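PDB 4GKP: spindle pole body-associated protein VIK1 from Candida glabrata, which probably binds microtubules as the noncatalytic partner of the kinesin Kar3, this chain comprising its truncated neck and C-terminal motor homology domain. Local coordinates for residues A[150-155]-A[232-237]; A[99-104]-A[114-119]; A[78-83]-A[190-195]. One frame throughout, in Å; residues are numbered along the deposited sequence.

How the contacts relate
From the N terminus, residues 78-83 come first and open the loop that contact 3 closes only at 190-195. Contact 2 lies nested inside it, pairing helix residues 99-104 with strand residues 114-119 after a short connection. Contact 1 begins later, at 150-155, after contact 2 is complete. It closes at 232-237, past the end of contact 3, so contacts 1 and 3 cross. Contacts 2 and 3 share the central sheet, where strands 112-121 and 183-192 are neighbours, and Phe190 packs against both Ile114 and Phe104. Contact 1 ties a small hairpin to helix 230-241. Leu154 joins it to contact 2 through Gln117 and Val119.

Contact 1 (A[150-155]-A[232-237]); sequences STISLG and EIVLKK
Lys237 lies alongside Ile152, and the two side chains run antiparallel to one another. The lysine can be followed outward from its helix. CB leaves the helix in the direction of residues 150-155. CG stands opposite the backbone N (chi1 171°), which brings this methylene against the isoleucine. It lies 3.9 Å from Ile152 CG1 and equally close to Ile152 CD1. A bend at chi2 (70°) then turns the rest of the chain along the loop that leads into strand 152-154. CD carries the chain past the isoleucine. CE comes within 4.4 Å of the backbone O of Thr151, a loose contact. The tip, NZ, makes its bonds just beyond these residues. It forms a salt bridge with Asp241, one turn further along the helix, and a hydrogen bond with the carbonyl of Glu149. The charged end is thus held at the helix surface and at the loop, while the aliphatic part serves as packing.

Ile152 is buried and has a second helix neighbour. Its CD1 methyl lies 4.3 Å from Val234 CG1, one turn before Lys237. The isoleucine therefore meets two residues on the same side of the helix. No hydrogen bond joins the two segments. Tyr204 and Lys187 bind the backbone of Ile152 from the central sheet.

The arrangement is a two-stranded antiparallel hairpin, strands 145-147 and 152-154, resting on helix 230-241 within a kinesin motor domain-like fold.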
ATOM      1  N   SER A 150       1.734  -5.526 -19.845  1.00 48.73           N
ATOM      2  CA  SER A 150       0.843  -6.261 -18.945  1.00 50.99           C
ATOM      3  C   SER A 150       1.287  -6.253 -17.471  1.00 50.44           C
ATOM      4  O   SER A 150       0.499  -6.589 -16.586  1.00 46.53           O
ATOM      5  CB  SER A 150       0.726  -7.720 -19.419  1.00 53.37           C
ATOM      6  OG  SER A 150       1.961  -8.418 -19.235  1.00 52.94           O
ATOM      7  N   THR A 151       2.541  -5.860 -17.227  1.00 48.22           N
ATOM      8  CA  THR A 151       3.198  -6.108 -15.955  1.00 44.21           C
ATOM      9  C   THR A 151       4.470  -5.275 -15.824  1.00 45.30           C
ATOM     10  O   THR A 151       4.976  -4.718 -16.803  1.00 43.19           O
ATOM     11  CB  THR A 151       3.566  -7.616 -15.804  1.00 43.40           C
ATOM     12  OG1 THR A 151       3.751  -7.961 -14.420  1.00 35.86           O
ATOM     13  CG2 THR A 151       4.827  -7.970 -16.614  1.00 39.30           C
ATOM     14  N   ILE A 152       4.951  -5.189 -14.587  1.00 41.51           N
ATOM     15  CA  ILE A 152       6.273  -4.707 -14.281  1.00 38.71           C
ATOM     16  C   ILE A 152       7.112  -5.921 -13.940  1.00 37.37           C
ATOM     17  O   ILE A 152       6.781  -6.719 -13.061  1.00 36.17           O
ATOM     18  CB  ILE A 152       6.248  -3.716 -13.108  1.00 40.06           C
ATOM     19  CG1 ILE A 152       5.311  -2.551 -13.437  1.00 38.86           C
ATOM     20  CG2 ILE A 152       7.661  -3.245 -12.763  1.00 40.09           C
ATOM     21  CD1 ILE A 152       5.241  -1.497 -12.364  1.00 39.13           C
ATOM     22  N   SER A 153       8.205  -6.074 -14.659  1.00 40.18           N
ATOM     23  CA  SER A 153       9.039  -7.236 -14.469  1.00 41.51           C
ATOM     24  C   SER A 153      10.177  -6.886 -13.529  1.00 40.30           C
ATOM     25  O   SER A 153      10.896  -5.915 -13.760  1.00 39.83           O
ATOM     26  CB  SER A 153       9.566  -7.719 -15.811  1.00 43.99           C
ATOM     27  OG  SER A 153       9.813  -9.102 -15.742  1.00 52.28           O
ATOM     28  N   LEU A 154      10.286  -7.649 -12.447  1.00 39.69           N
ATOM     29  CA  LEU A 154      11.357  -7.525 -11.466  1.00 40.77           C
ATOM     30  C   LEU A 154      12.257  -8.732 -11.612  1.00 41.03           C
ATOM     31  O   LEU A 154      11.779  -9.870 -11.822  1.00 42.53           O
ATOM     32  CB  LEU A 154      10.811  -7.511 -10.031  1.00 42.01           C
ATOM     33  CG  LEU A 154      10.209  -6.270  -9.368  1.00 43.34           C
ATOM     34  CD1 LEU A 154       8.928  -5.821 -10.048  1.00 45.95           C
ATOM     35  CD2 LEU A 154       9.909  -6.569  -7.908  1.00 43.49           C
ATOM     36  N   GLY A 155      13.556  -8.507 -11.475  1.00 37.73           N
ATOM     37  CA  GLY A 155      14.496  -9.596 -11.633  1.00 37.58           C
ATOM     38  C   GLY A 155      15.059 -10.031 -10.315  1.00 37.49           C
ATOM     39  O   GLY A 155      16.048 -10.763 -10.264  1.00 43.17           O
ATOM     40  N   GLU A 232       9.200   7.725 -11.031  1.00 54.23           N
ATOM     41  CA  GLU A 232       8.041   8.290 -11.707  1.00 52.71           C
ATOM     42  C   GLU A 232       7.496   7.392 -12.820  1.00 50.81           C
ATOM     43  O   GLU A 232       6.298   7.400 -13.094  1.00 49.49           O
ATOM     44  CB  GLU A 232       8.368   9.689 -12.248  1.00 54.62           C
ATOM     45  N   ILE A 233       8.381   6.627 -13.458  1.00 51.60           N
ATOM     46  CA  ILE A 233       7.987   5.719 -14.538  1.00 49.92           C
ATOM     47  C   ILE A 233       7.243   4.522 -13.949  1.00 47.67           C
ATOM     48  O   ILE A 233       6.178   4.132 -14.443  1.00 47.70           O
ATOM     49  CB  ILE A 233       9.204   5.227 -15.357  1.00 48.99           C
ATOM     50  N   VAL A 234       7.823   3.956 -12.893  1.00 43.59           N
ATOM     51  CA  VAL A 234       7.206   2.892 -12.117  1.00 44.92           C
ATOM     52  C   VAL A 234       5.839   3.356 -11.588  1.00 44.91           C
ATOM     53  O   VAL A 234       4.796   2.774 -11.932  1.00 41.13           O
ATOM     54  CB  VAL A 234       8.133   2.468 -10.962  1.00 44.78           C
ATOM     55  CG1 VAL A 234       7.482   1.399 -10.096  1.00 44.37           C
ATOM     56  CG2 VAL A 234       9.467   1.991 -11.517  1.00 44.07           C
ATOM     57  N   LEU A 235       5.849   4.431 -10.799  1.00 44.73           N
ATOM     58  CA  LEU A 235       4.635   4.943 -10.167  1.00 45.35           C
ATOM     59  C   LEU A 235       3.530   5.213 -11.172  1.00 45.67           C
ATOM     60  O   LEU A 235       2.363   4.867 -10.931  1.00 45.05           O
ATOM     61  CB  LEU A 235       4.922   6.180  -9.310  1.00 43.82           C
ATOM     62  CG  LEU A 235       5.838   5.932  -8.104  1.00 45.43           C
ATOM     63  CD1 LEU A 235       6.042   7.199  -7.297  1.00 45.93           C
ATOM     64  CD2 LEU A 235       5.324   4.818  -7.201  1.00 50.49           C
ATOM     65  N   LYS A 236       3.903   5.786 -12.315  1.00 44.79           N
ATOM     66  CA  LYS A 236       2.910   6.173 -13.314  1.00 44.88           C
ATOM     67  C   LYS A 236       2.376   4.955 -14.068  1.00 40.47           C
ATOM     68  O   LYS A 236       1.222   4.938 -14.480  1.00 45.16           O
ATOM     69  CB  LYS A 236       3.454   7.256 -14.272  1.00 45.37           C
ATOM     70  N   LYS A 237       3.214   3.945 -14.250  1.00 38.87           N
ATOM     71  CA  LYS A 237       2.774   2.665 -14.818  1.00 39.22           C
ATOM     72  C   LYS A 237       1.740   1.966 -13.902  1.00 39.98           C
ATOM     73  O   LYS A 237       0.765   1.385 -14.399  1.00 40.93           O
ATOM     74  CB  LYS A 237       3.985   1.759 -15.075  1.00 39.83           C
ATOM     75  CG  LYS A 237       3.667   0.324 -15.471  1.00 43.32           C
ATOM     76  CD  LYS A 237       3.072   0.240 -16.865  1.00 46.22           C
ATOM     77  CE  LYS A 237       2.475  -1.133 -17.116  1.00 46.14           C
ATOM     78  NZ  LYS A 237       1.623  -1.153 -18.338  1.00 46.70           N
TER

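Contact 2 (A[99-104]-A[114-119]); sequences KLLAFF and ITLQYV
Phe104 reaches Ile114 with its CB, not with its ring. The backbone O of Leu100 lies over one face of that ring, nearer the margin than the centre, 3.6 Å from the plane. The same Leu100 O accepts the helical hydrogen bond from Phe104 N, at 3.1 Å. The ring thus lies against the preceding turn of its own helix. Phe188 and Phe190 of strand 183-192 both meet it in edge-to-face fashion. These rings fill in beside the two aliphatic pairs that join helix and strand.

In the first pair, Phe104 CB lies 4.3 Å from Ile114 CD1. The isoleucine is extended at chi2 (165°), which carries CD1 away from the strand and up to the helix. That methyl also packs on Phe190, its CD1 3.6 Å from Phe190 CE2. The second pair is methyl against methyl: Leu101 CD2 and Leu116 CD2 are 4.4 Å apart. The two CG-CD2 bonds run almost antiparallel on offset lines, and the methyls stop short of each other, meeting at a slant. Both pairs are light, purely apolar contacts. No hydrogen bond crosses between the segments. Ile114 and Leu116 are two apart in the strand and turn to the same side, toward the helix. Leu101 and Phe104 lie about one turn apart, so Leu101 meets Leu116 and Phe104 meets Ile114.

Helix 96-107 leads through a short connection into strand 112-121. It forms the helix of a beta-alpha-beta crossover between the parallel strands 83-88 and 112-121. Strands 183-192 and 201-208 run between those two in the sheet, and Leu100 packs on Phe188, Phe203 and Phe205 from them. Phe103 meets His70 of helix 68-78.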
ATOM      1  N   LYS A  99       0.929  -8.069   8.548  1.00 40.92           N
ATOM      2  CA  LYS A  99      -0.497  -8.399   8.570  1.00 41.21           C
ATOM      3  C   LYS A  99      -1.003  -8.758   7.166  1.00 38.33           C
ATOM      4  O   LYS A  99      -1.860  -9.635   6.988  1.00 39.77           O
ATOM      5  CB  LYS A  99      -1.298  -7.242   9.176  1.00 44.50           C
ATOM      6  CG  LYS A  99      -1.144  -7.103  10.687  1.00 48.56           C
ATOM      7  CD  LYS A  99      -1.905  -8.196  11.435  1.00 53.27           C
ATOM      8  CE  LYS A  99      -1.639  -8.165  12.936  1.00 56.62           C
ATOM      9  NZ  LYS A  99      -1.995  -6.844  13.523  1.00 60.70           N
ATOM     10  N   LEU A 100      -0.441  -8.079   6.174  1.00 34.30           N
ATOM     11  CA  LEU A 100      -0.667  -8.402   4.782  1.00 31.92           C
ATOM     12  C   LEU A 100      -0.272  -9.856   4.484  1.00 32.20           C
ATOM     13  O   LEU A 100      -1.084 -10.616   3.958  1.00 29.52           O
ATOM     14  CB  LEU A 100       0.106  -7.437   3.898  1.00 28.23           C
ATOM     15  CG  LEU A 100      -0.055  -7.656   2.401  1.00 27.23           C
ATOM     16  CD1 LEU A 100      -1.487  -7.371   1.987  1.00 24.79           C
ATOM     17  CD2 LEU A 100       0.947  -6.798   1.627  1.00 25.87           C
ATOM     18  N   LEU A 101       0.962 -10.241   4.831  1.00 32.75           N
ATOM     19  CA  LEU A 101       1.377 -11.642   4.701  1.00 34.17           C
ATOM     20  C   LEU A 101       0.402 -12.581   5.405  1.00 32.68           C
ATOM     21  O   LEU A 101      -0.037 -13.565   4.816  1.00 35.84           O
ATOM     22  CB  LEU A 101       2.810 -11.877   5.202  1.00 34.54           C
ATOM     23  CG  LEU A 101       3.934 -11.137   4.469  1.00 37.21           C
ATOM     24  CD1 LEU A 101       5.311 -11.527   4.998  1.00 37.00           C
ATOM     25  CD2 LEU A 101       3.854 -11.348   2.971  1.00 35.44           C
ATOM     26  N   ALA A 102       0.040 -12.251   6.643  1.00 32.39           N
ATOM     27  CA  ALA A 102      -0.860 -13.095   7.445  1.00 32.12           C
ATOM     28  C   ALA A 102      -2.252 -13.191   6.809  1.00 30.74           C
ATOM     29  O   ALA A 102      -2.857 -14.272   6.743  1.00 32.79           O
ATOM     30  CB  ALA A 102      -0.939 -12.571   8.880  1.00 29.08           C
ATOM     31  N   PHE A 103      -2.745 -12.060   6.321  1.00 29.89           N
ATOM     32  CA  PHE A 103      -4.025 -12.024   5.601  1.00 29.92           C
ATOM     33  C   PHE A 103      -4.058 -12.975   4.393  1.00 29.50           C
ATOM     34  O   PHE A 103      -5.049 -13.675   4.187  1.00 29.93           O
ATOM     35  CB  PHE A 103      -4.385 -10.577   5.200  1.00 29.59           C
ATOM     36  CG  PHE A 103      -5.628 -10.468   4.346  1.00 30.00           C
ATOM     37  CD1 PHE A 103      -6.896 -10.633   4.901  1.00 29.69           C
ATOM     38  CD2 PHE A 103      -5.527 -10.191   2.996  1.00 29.54           C
ATOM     39  CE1 PHE A 103      -8.032 -10.536   4.122  1.00 29.22           C
ATOM     40  CE2 PHE A 103      -6.660 -10.096   2.204  1.00 29.92           C
ATOM     41  CZ  PHE A 103      -7.910 -10.271   2.768  1.00 31.19           C
ATOM     42  N   PHE A 104      -2.999 -12.998   3.589  1.00 28.28           N
ATOM     43  CA  PHE A 104      -2.983 -13.899   2.415  1.00 30.07           C
ATOM     44  C   PHE A 104      -2.882 -15.364   2.821  1.00 31.37           C
ATOM     45  O   PHE A 104      -3.515 -16.227   2.191  1.00 31.35           O
ATOM     46  CB  PHE A 104      -1.853 -13.566   1.430  1.00 26.86           C
ATOM     47  CG  PHE A 104      -1.994 -12.234   0.757  1.00 25.84           C
ATOM     48  CD1 PHE A 104      -3.242 -11.661   0.550  1.00 25.86           C
ATOM     49  CD2 PHE A 104      -0.871 -11.566   0.294  1.00 26.68           C
ATOM     50  CE1 PHE A 104      -3.365 -10.447  -0.098  1.00 26.35           C
ATOM     51  CE2 PHE A 104      -0.989 -10.338  -0.355  1.00 27.89           C
ATOM     52  CZ  PHE A 104      -2.243  -9.779  -0.549  1.00 26.72           C
ATOM     53  N   ILE A 114       0.887 -18.203  -4.810  1.00 24.41           N
ATOM     54  CA  ILE A 114       1.205 -16.782  -4.674  1.00 23.73           C
ATOM     55  C   ILE A 114       2.702 -16.622  -4.518  1.00 23.73           C
ATOM     56  O   ILE A 114       3.299 -17.255  -3.651  1.00 23.36           O
ATOM     57  CB  ILE A 114       0.532 -16.127  -3.435  1.00 23.86           C
ATOM     58  CG1 ILE A 114      -0.962 -16.459  -3.366  1.00 22.18           C
ATOM     59  CG2 ILE A 114       0.771 -14.601  -3.447  1.00 23.67           C
ATOM     60  CD1 ILE A 114      -1.622 -16.163  -2.030  1.00 22.04           C
ATOM     61  N   THR A 115       3.297 -15.787  -5.363  1.00 23.84           N
ATOM     62  CA  THR A 115       4.721 -15.490  -5.289  1.00 24.17           C
ATOM     63  C   THR A 115       4.944 -14.088  -4.734  1.00 25.01           C
ATOM     64  O   THR A 115       4.057 -13.230  -4.799  1.00 25.10           O
ATOM     65  CB  THR A 115       5.416 -15.542  -6.673  1.00 24.51           C
ATOM     66  OG1 THR A 115       4.947 -14.467  -7.494  1.00 24.10           O
ATOM     67  CG2 THR A 115       5.139 -16.834  -7.375  1.00 24.61           C
ATOM     68  N   LEU A 116       6.134 -13.856  -4.191  1.00 24.94           N
ATOM     69  CA  LEU A 116       6.503 -12.530  -3.742  1.00 24.44           C
ATOM     70  C   LEU A 116       7.891 -12.155  -4.260  1.00 24.43           C
ATOM     71  O   LEU A 116       8.787 -12.979  -4.313  1.00 23.30           O
ATOM     72  CB  LEU A 116       6.441 -12.451  -2.217  1.00 23.72           C
ATOM     73  CG  LEU A 116       6.999 -11.205  -1.510  1.00 23.46           C
ATOM     74  CD1 LEU A 116       6.191  -9.967  -1.895  1.00 23.97           C
ATOM     75  CD2 LEU A 116       7.049 -11.389   0.010  1.00 22.19           C
ATOM     76  N   GLN A 117       8.031 -10.912  -4.691  1.00 25.68           N
ATOM     77  CA  GLN A 117       9.330 -10.287  -4.878  1.00 26.45           C
ATOM     78  C   GLN A 117       9.278  -8.947  -4.174  1.00 26.69           C
ATOM     79  O   GLN A 117       8.273  -8.246  -4.242  1.00 26.98           O
ATOM     80  CB  GLN A 117       9.611 -10.070  -6.348  1.00 26.38           C
ATOM     81  CG  GLN A 117       9.869 -11.349  -7.117  1.00 28.66           C
ATOM     82  CD  GLN A 117       9.887 -11.096  -8.609  1.00 30.53           C
ATOM     83  OE1 GLN A 117       8.876 -10.668  -9.193  1.00 30.82           O
ATOM     84  NE2 GLN A 117      11.049 -11.303  -9.230  1.00 29.31           N
ATOM     85  N   TYR A 118      10.366  -8.578  -3.520  1.00 27.44           N
ATOM     86  CA  TYR A 118      10.363  -7.424  -2.635  1.00 28.77           C
ATOM     87  C   TYR A 118      11.631  -6.594  -2.816  1.00 29.43           C
ATOM     88  O   TYR A 118      12.726  -7.044  -2.491  1.00 28.49           O
ATOM     89  CB  TYR A 118      10.260  -7.925  -1.187  1.00 30.17           C
ATOM     90  CG  TYR A 118      10.038  -6.871  -0.118  1.00 33.19           C
ATOM     91  CD1 TYR A 118       9.488  -5.624  -0.421  1.00 32.71           C
ATOM     92  CD2 TYR A 118      10.327  -7.154   1.209  1.00 35.12           C
ATOM     93  CE1 TYR A 118       9.259  -4.689   0.560  1.00 35.65           C
ATOM     94  CE2 TYR A 118      10.111  -6.224   2.201  1.00 36.13           C
ATOM     95  CZ  TYR A 118       9.578  -4.996   1.872  1.00 38.35           C
ATOM     96  OH  TYR A 118       9.361  -4.085   2.874  1.00 40.75           O
ATOM     97  N   VAL A 119      11.489  -5.371  -3.306  1.00 30.41           N
ATOM     98  CA  VAL A 119      12.657  -4.522  -3.468  1.00 33.78           C
ATOM     99  C   VAL A 119      12.511  -3.122  -2.857  1.00 36.74           C
ATOM    100  O   VAL A 119      11.420  -2.561  -2.817  1.00 36.65           O
ATOM    101  CB  VAL A 119      13.035  -4.365  -4.959  1.00 35.27           C
ATOM    102  CG1 VAL A 119      13.496  -5.693  -5.560  1.00 33.22           C
ATOM    103  CG2 VAL A 119      11.886  -3.766  -5.761  1.00 34.40           C
TER

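Contact 3 (A[78-83]-A[190-195]); sequences KRRENF and FFCLQD
Arg80 and Asp195 reach for each other head-on from the two segments and meet in a two-point contact. The guanidinium uses its two terminal nitrogens and the carboxylate its two oxygens. Arg80 NH2 lies 2.6 Å from Asp195 OD1, and Arg80 NH1 lies 2.8 Å from Asp195 OD2. The planes are turned 36° against each other, so the match is not flat. Both bonds are weak as hydrogen bonds, with N-H...acceptor angles of 125° at NH2 and 126° at NH1. Charge attraction probably contributes more than the bent hydrogen bonds, and the two points of contact should limit rotation of the groups. Cys192 CB lies near, 4.0 Å from Arg80 NH1.

The extended chain from CG to NE lets the arginine reach the other segment. Its CG lies opposite the carbonyl carbon, next to the backbone N. On the way out the side chain touches Ile201. The contact is at the surface.

The backbone around each partner has its own local structure. Asp195 closes a type I beta turn that starts at Cys192, with Asp195 N bonded to Cys192 O at 3.1 Å. A weak bond from Gln194 N to Cys192 SG, at 3.6 Å, lies within this turn. On the other side, Arg79 and Glu81 flank Arg80 and form a second salt bridge, Arg79 NH2 to Glu81 OE2 at 2.9 Å. That oxygen lies close to the guanidinium plane, while the nitrogen approaches from above the carboxylate plane. Glu81 also binds Lys243.

Arg80, the first residue after helix 68-78 to leave helical angles, has positive phi and belongs to a Schellman motif. The salt bridge thus links a capped helix C terminus to the beta turn that follows strand 183-192, at one end of the central sheet.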
ATOM      1  N   LYS A  78     -11.207 -11.664  -7.596  1.00 31.12           N
ATOM      2  CA  LYS A  78     -12.334 -12.290  -8.295  1.00 32.64           C
ATOM      3  C   LYS A  78     -12.537 -11.737  -9.696  1.00 32.53           C
ATOM      4  O   LYS A  78     -12.817 -12.490 -10.622  1.00 33.17           O
ATOM      5  CB  LYS A  78     -13.616 -12.193  -7.467  1.00 34.10           C
ATOM      6  CG  LYS A  78     -13.439 -12.948  -6.168  1.00 36.97           C
ATOM      7  CD  LYS A  78     -14.729 -13.366  -5.512  1.00 38.26           C
ATOM      8  CE  LYS A  78     -14.437 -14.555  -4.616  1.00 37.90           C
ATOM      9  NZ  LYS A  78     -15.091 -14.334  -3.301  1.00 41.86           N
ATOM     10  N   ARG A  79     -12.365 -10.429  -9.851  1.00 32.94           N
ATOM     11  CA  ARG A  79     -12.389  -9.815 -11.172  1.00 31.79           C
ATOM     12  C   ARG A  79     -11.094  -9.932 -11.971  1.00 31.43           C
ATOM     13  O   ARG A  79     -11.045  -9.426 -13.079  1.00 31.20           O
ATOM     14  CB  ARG A  79     -12.751  -8.341 -11.061  1.00 34.48           C
ATOM     15  CG  ARG A  79     -14.239  -8.084 -11.046  1.00 34.36           C
ATOM     16  CD  ARG A  79     -14.528  -6.609 -10.870  1.00 36.97           C
ATOM     17  NE  ARG A  79     -14.047  -5.792 -11.981  1.00 39.24           N
ATOM     18  CZ  ARG A  79     -14.615  -5.732 -13.182  1.00 41.20           C
ATOM     19  NH1 ARG A  79     -15.697  -6.457 -13.484  1.00 41.80           N
ATOM     20  NH2 ARG A  79     -14.083  -4.946 -14.094  1.00 43.10           N
ATOM     21  N   ARG A  80     -10.056 -10.577 -11.431  1.00 30.40           N
ATOM     22  CA  ARG A  80      -8.773 -10.739 -12.148  1.00 32.10           C
ATOM     23  C   ARG A  80      -8.156  -9.430 -12.654  1.00 31.36           C
ATOM     24  O   ARG A  80      -7.593  -9.374 -13.746  1.00 32.76           O
ATOM     25  CB  ARG A  80      -8.920 -11.725 -13.312  1.00 33.51           C
ATOM     26  CG  ARG A  80      -9.515 -13.065 -12.915  1.00 37.20           C
ATOM     27  CD  ARG A  80      -9.916 -13.834 -14.163  1.00 40.61           C
ATOM     28  NE  ARG A  80     -10.309 -15.216 -13.872  1.00 45.47           N
ATOM     29  CZ  ARG A  80      -9.491 -16.173 -13.437  1.00 47.36           C
ATOM     30  NH1 ARG A  80      -8.205 -15.919 -13.192  1.00 46.30           N
ATOM     31  NH2 ARG A  80      -9.971 -17.393 -13.220  1.00 48.99           N
ATOM     32  N   GLU A  81      -8.279  -8.373 -11.864  1.00 30.40           N
ATOM     33  CA  GLU A  81      -7.755  -7.079 -12.249  1.00 31.24           C
ATOM     34  C   GLU A  81      -6.480  -6.845 -11.460  1.00 30.21           C
ATOM     35  O   GLU A  81      -6.447  -7.089 -10.251  1.00 30.49           O
ATOM     36  CB  GLU A  81      -8.742  -5.960 -11.910  1.00 32.80           C
ATOM     37  CG  GLU A  81     -10.089  -6.046 -12.598  1.00 35.58           C
ATOM     38  CD  GLU A  81     -11.013  -4.901 -12.192  1.00 38.94           C
ATOM     39  OE1 GLU A  81     -11.266  -4.732 -10.976  1.00 38.98           O
ATOM     40  OE2 GLU A  81     -11.501  -4.175 -13.094  1.00 40.14           O
ATOM     41  N   ASN A  82      -5.446  -6.363 -12.141  1.00 26.78           N
ATOM     42  CA  ASN A  82      -4.194  -6.024 -11.496  1.00 25.07           C
ATOM     43  C   ASN A  82      -4.423  -4.850 -10.556  1.00 26.35           C
ATOM     44  O   ASN A  82      -5.181  -3.912 -10.871  1.00 25.95           O
ATOM     45  CB  ASN A  82      -3.127  -5.682 -12.544  1.00 23.04           C
ATOM     46  CG  ASN A  82      -2.754  -6.875 -13.402  1.00 22.17           C
ATOM     47  OD1 ASN A  82      -2.878  -8.029 -12.990  1.00 23.78           O
ATOM     48  ND2 ASN A  82      -2.295  -6.607 -14.591  1.00 21.86           N
ATOM     49  N   PHE A  83      -3.784  -4.885  -9.393  1.00 24.50           N
ATOM     50  CA  PHE A  83      -4.101  -3.869  -8.392  1.00 25.15           C
ATOM     51  C   PHE A  83      -2.971  -3.587  -7.440  1.00 24.09           C
ATOM     52  O   PHE A  83      -1.933  -4.259  -7.459  1.00 23.35           O
ATOM     53  CB  PHE A  83      -5.425  -4.178  -7.634  1.00 23.68           C
ATOM     54  CG  PHE A  83      -5.361  -5.375  -6.731  1.00 23.39           C
ATOM     55  CD1 PHE A  83      -5.120  -6.649  -7.239  1.00 23.41           C
ATOM     56  CD2 PHE A  83      -5.582  -5.235  -5.366  1.00 23.56           C
ATOM     57  CE1 PHE A  83      -5.074  -7.754  -6.398  1.00 23.47           C
ATOM     58  CE2 PHE A  83      -5.544  -6.335  -4.518  1.00 23.93           C
ATOM     59  CZ  PHE A  83      -5.291  -7.600  -5.034  1.00 23.74           C
ATOM     60  N   PHE A 190      -0.598 -13.740  -8.197  1.00 22.88           N
ATOM     61  CA  PHE A 190      -1.631 -14.726  -7.839  1.00 23.14           C
ATOM     62  C   PHE A 190      -1.929 -15.582  -9.056  1.00 23.13           C
ATOM     63  O   PHE A 190      -2.375 -15.051 -10.087  1.00 22.20           O
ATOM     64  CB  PHE A 190      -2.917 -14.018  -7.409  1.00 21.59           C
ATOM     65  CG  PHE A 190      -2.877 -13.469  -6.000  1.00 21.90           C
ATOM     66  CD1 PHE A 190      -2.199 -12.286  -5.711  1.00 20.65           C
ATOM     67  CD2 PHE A 190      -3.551 -14.125  -4.959  1.00 20.76           C
ATOM     68  CE1 PHE A 190      -2.189 -11.781  -4.414  1.00 19.69           C
ATOM     69  CE2 PHE A 190      -3.529 -13.625  -3.669  1.00 19.40           C
ATOM     70  CZ  PHE A 190      -2.834 -12.472  -3.395  1.00 20.19           C
ATOM     71  N   PHE A 191      -1.619 -16.875  -8.958  1.00 23.28           N
ATOM     72  CA  PHE A 191      -1.940 -17.840 -10.020  1.00 24.06           C
ATOM     73  C   PHE A 191      -3.162 -18.622  -9.533  1.00 25.16           C
ATOM     74  O   PHE A 191      -3.073 -19.388  -8.571  1.00 26.20           O
ATOM     75  CB  PHE A 191      -0.742 -18.769 -10.334  1.00 22.80           C
ATOM     76  CG  PHE A 191       0.488 -18.049 -10.876  1.00 22.84           C
ATOM     77  CD1 PHE A 191       1.442 -17.493 -10.006  1.00 23.81           C
ATOM     78  CD2 PHE A 191       0.719 -17.963 -12.248  1.00 22.40           C
ATOM     79  CE1 PHE A 191       2.578 -16.851 -10.508  1.00 24.22           C
ATOM     80  CE2 PHE A 191       1.834 -17.314 -12.754  1.00 22.39           C
ATOM     81  CZ  PHE A 191       2.772 -16.761 -11.885  1.00 23.49           C
ATOM     82  N   CYS A 192      -4.314 -18.375 -10.153  1.00 26.84           N
ATOM     83  CA  CYS A 192      -5.580 -18.970  -9.707  1.00 28.08           C
ATOM     84  C   CYS A 192      -5.629 -20.449 -10.064  1.00 28.88           C
ATOM     85  O   CYS A 192      -5.378 -20.828 -11.231  1.00 29.07           O
ATOM     86  CB  CYS A 192      -6.790 -18.228 -10.289  1.00 29.97           C
ATOM     87  SG  CYS A 192      -8.352 -18.922  -9.699  1.00 35.31           S
ATOM     88  N   LEU A 193      -5.924 -21.276  -9.064  1.00 28.40           N
ATOM     89  CA  LEU A 193      -5.892 -22.736  -9.232  1.00 31.36           C
ATOM     90  C   LEU A 193      -7.014 -23.272 -10.127  1.00 34.35           C
ATOM     91  O   LEU A 193      -6.900 -24.373 -10.677  1.00 35.94           O
ATOM     92  CB  LEU A 193      -5.917 -23.448  -7.878  1.00 30.88           C
ATOM     93  CG  LEU A 193      -4.600 -23.386  -7.097  1.00 31.44           C
ATOM     94  CD1 LEU A 193      -4.821 -23.901  -5.680  1.00 31.65           C
ATOM     95  CD2 LEU A 193      -3.490 -24.152  -7.814  1.00 29.07           C
ATOM     96  N   GLN A 194      -8.077 -22.484 -10.281  1.00 35.33           N
ATOM     97  CA  GLN A 194      -9.156 -22.811 -11.206  1.00 37.33           C
ATOM     98  C   GLN A 194      -8.767 -22.699 -12.690  1.00 40.28           C
ATOM     99  O   GLN A 194      -9.485 -23.207 -13.549  1.00 42.35           O
ATOM    100  CB  GLN A 194     -10.372 -21.944 -10.907  1.00 37.02           C
ATOM    101  CG  GLN A 194     -11.138 -22.409  -9.673  1.00 36.85           C
ATOM    102  N   ASP A 195      -7.633 -22.059 -12.996  1.00 38.59           N
ATOM    103  CA  ASP A 195      -7.222 -21.877 -14.395  1.00 41.10           C
ATOM    104  C   ASP A 195      -6.282 -22.974 -14.909  1.00 43.49           C
ATOM    105  O   ASP A 195      -5.364 -23.408 -14.208  1.00 43.79           O
ATOM    106  CB  ASP A 195      -6.557 -20.517 -14.601  1.00 42.08           C
ATOM    107  CG  ASP A 195      -7.426 -19.354 -14.161  1.00 44.06           C
ATOM    108  OD1 ASP A 195      -8.657 -19.526 -13.983  1.00 44.40           O
ATOM    109  OD2 ASP A 195      -6.861 -18.250 -14.004  1.00 43.84           O
TER